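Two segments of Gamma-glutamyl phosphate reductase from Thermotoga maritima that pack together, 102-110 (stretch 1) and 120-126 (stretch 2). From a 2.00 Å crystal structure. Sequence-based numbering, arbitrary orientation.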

# COMPACT_ATOMS: atom_id res chain seq x y z
N ASP A 102 -8.57 17.43 -4.38
CA ASP A 102 -7.22 17.65 -4.82
C ASP A 102 -6.43 18.19 -3.63
O ASP A 102 -6.79 19.24 -3.13
CB ASP A 102 -7.25 18.67 -5.97
CG ASP A 102 -5.93 18.82 -6.68
OD1 ASP A 102 -4.88 18.39 -6.14
OD2 ASP A 102 -5.87 19.39 -7.79
N PRO A 103 -5.35 17.53 -3.19
CA PRO A 103 -4.58 18.07 -2.07
C PRO A 103 -3.69 19.25 -2.49
O PRO A 103 -3.25 20.03 -1.65
CB PRO A 103 -3.71 16.88 -1.62
CG PRO A 103 -3.43 16.12 -2.90
CD PRO A 103 -4.77 16.26 -3.69
N VAL A 104 -3.44 19.40 -3.78
CA VAL A 104 -2.56 20.44 -4.27
C VAL A 104 -3.14 21.84 -4.00
O VAL A 104 -4.29 22.11 -4.33
CB VAL A 104 -2.26 20.30 -5.78
CG1 VAL A 104 -1.40 21.50 -6.29
CG2 VAL A 104 -1.51 18.98 -6.08
N GLY A 105 -2.31 22.73 -3.46
CA GLY A 105 -2.76 24.04 -3.05
C GLY A 105 -3.41 24.15 -1.68
O GLY A 105 -3.70 25.27 -1.28
N GLU A 106 -3.68 23.04 -0.96
CA GLU A 106 -4.27 23.14 0.37
C GLU A 106 -3.29 23.86 1.30
O GLU A 106 -2.08 23.60 1.27
CB GLU A 106 -4.57 21.78 1.02
CG GLU A 106 -5.68 21.02 0.32
CD GLU A 106 -6.04 19.70 1.00
OE1 GLU A 106 -5.24 19.12 1.79
OE2 GLU A 106 -7.16 19.25 0.70
N VAL A 107 -3.82 24.72 2.14
CA VAL A 107 -2.99 25.32 3.16
C VAL A 107 -2.97 24.39 4.36
O VAL A 107 -4.02 24.04 4.92
CB VAL A 107 -3.49 26.72 3.56
CG1 VAL A 107 -2.80 27.22 4.80
CG2 VAL A 107 -3.27 27.66 2.41
N ILE A 108 -1.77 23.97 4.76
CA ILE A 108 -1.62 23.21 6.01
C ILE A 108 -1.89 24.15 7.18
O ILE A 108 -2.67 23.85 8.08
CB ILE A 108 -0.23 22.56 6.10
CG1 ILE A 108 -0.10 21.49 5.01
CG2 ILE A 108 0.04 21.89 7.48
CD1 ILE A 108 1.33 21.18 4.64
N ASP A 109 -1.20 25.29 7.18
CA ASP A 109 -1.47 26.31 8.15
C ASP A 109 -0.97 27.62 7.62
O ASP A 109 -0.23 27.67 6.63
CB ASP A 109 -0.86 25.96 9.53
CG ASP A 109 0.59 25.52 9.44
OD1 ASP A 109 1.27 25.69 8.39
OD2 ASP A 109 1.14 24.98 10.41
N SER A 110 -1.42 28.70 8.24
CA SER A 110 -0.95 30.04 7.86
C SER A 110 -1.27 31.03 8.94
O SER A 110 -2.35 30.95 9.56
CB SER A 110 -1.63 30.52 6.58
OG SER A 110 -1.17 31.82 6.23
N ALA A 120 2.58 31.03 5.13
CA ALA A 120 1.73 29.86 4.93
C ALA A 120 2.53 28.64 4.49
O ALA A 120 3.52 28.78 3.77
CB ALA A 120 0.69 30.15 3.87
N ARG A 121 2.05 27.45 4.83
CA ARG A 121 2.57 26.24 4.30
C ARG A 121 1.51 25.71 3.41
O ARG A 121 0.35 25.52 3.85
CB ARG A 121 2.83 25.23 5.41
CG ARG A 121 4.10 25.41 6.09
CD ARG A 121 4.44 24.23 6.94
NE ARG A 121 3.92 24.43 8.27
CZ ARG A 121 4.36 23.82 9.35
NH1 ARG A 121 5.36 22.95 9.29
NH2 ARG A 121 3.79 24.10 10.52
N VAL A 122 1.90 25.45 2.16
CA VAL A 122 0.98 25.11 1.09
C VAL A 122 1.48 23.81 0.40
O VAL A 122 2.65 23.71 0.06
CB VAL A 122 0.91 26.23 0.04
CG1 VAL A 122 -0.13 25.91 -1.00
CG2 VAL A 122 0.65 27.66 0.70
N ARG A 123 0.58 22.87 0.18
CA ARG A 123 0.88 21.59 -0.45
C ARG A 123 1.10 21.74 -1.94
O ARG A 123 0.34 22.44 -2.63
CB ARG A 123 -0.31 20.62 -0.28
CG ARG A 123 -0.60 20.22 1.16
CD ARG A 123 -1.48 18.93 1.29
NE ARG A 123 -2.18 18.90 2.58
CZ ARG A 123 -1.63 18.55 3.73
NH1 ARG A 123 -0.41 18.10 3.76
NH2 ARG A 123 -2.35 18.58 4.87
N VAL A 124 2.14 21.08 -2.42
CA VAL A 124 2.53 21.02 -3.82
C VAL A 124 2.89 19.56 -4.16
O VAL A 124 3.17 18.77 -3.28
CB VAL A 124 3.74 21.97 -4.12
CG1 VAL A 124 3.36 23.44 -3.75
CG2 VAL A 124 4.96 21.58 -3.37
N PRO A 125 2.85 19.21 -5.43
CA PRO A 125 3.22 17.85 -5.85
C PRO A 125 4.62 17.48 -5.46
O PRO A 125 5.53 18.31 -5.43
CB PRO A 125 3.07 17.90 -7.39
CG PRO A 125 2.19 19.08 -7.65
CD PRO A 125 2.43 20.05 -6.55
N ILE A 126 4.81 16.20 -5.16
CA ILE A 126 6.16 15.69 -4.88
C ILE A 126 7.11 15.69 -6.07
O ILE A 126 8.31 15.95 -5.90
CB ILE A 126 6.12 14.35 -4.10
CG1 ILE A 126 7.53 13.96 -3.69
CG2 ILE A 126 5.52 13.22 -4.93
CD1 ILE A 126 7.52 12.87 -2.61

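The two stretches run antiparallel, and backbone hydrogen bonds set their register. Gly105 N donates to Arg123 O (2.8 Å) and Arg123 N to Glu106 O (3.0 Å); farther along, Ile108 N reaches Arg121 O (2.8 Å) and Arg121 N reaches Asp109 O (2.9 Å). Val107 and Val122 form a non-hydrogen-bonded pair, as do Ser110 and Ala120; at the latter the CA atoms come within 4.0 Å, a closeness that suits two small side chains.

A type II turn from Pro103 to Glu106 leads in, closed by Glu106 N to Pro103 O (3.1 Å). Proline's ring restrains phi near the value found here, −76°. Gly105 has phi +83°, where a CB would be jammed against the preceding carbonyl oxygen, so glycine fits. Asp102, with chi1 t, brings OD1 to 2.9 Å from Val104 N, steadying the turn's entry.

The two arginines differ in how they extend. Arg121, with chi1 m, chi2 t and chi3 m, bends at chi3 and presents its guanidinium edge to Asp109. Asp109 adopts chi1 p, bringing its carboxylate nearer than its CA-to-CB direction alone suggests. A two-pronged salt bridge results: Arg121 NE meets Asp109 OD1 at 2.9 Å, and Arg121 NH2 meets Asp109 OD2 at 2.8 Å.

Arg123 is straighter, m, t, t, with its CA-to-CB bond pointing toward stretch 1. Glu106, with chi1 m and chi2 t, extends its carboxylate so that OE1 accepts from Arg123 NE at 3.2 Å, a longer salt bridge. Ile108 CG1 lies over one face of this guanidinium, 3.6 Å from Arg123 CZ: the apolar branch covers the flat face while the edge stays free for the carboxylate.

Apolar contacts are lighter. Val107 CG2 approaches Val122 CG2 at 4.3 Å, with both valines in t, and Val104 CG2 meets Pro125 CG at 4.0 Å.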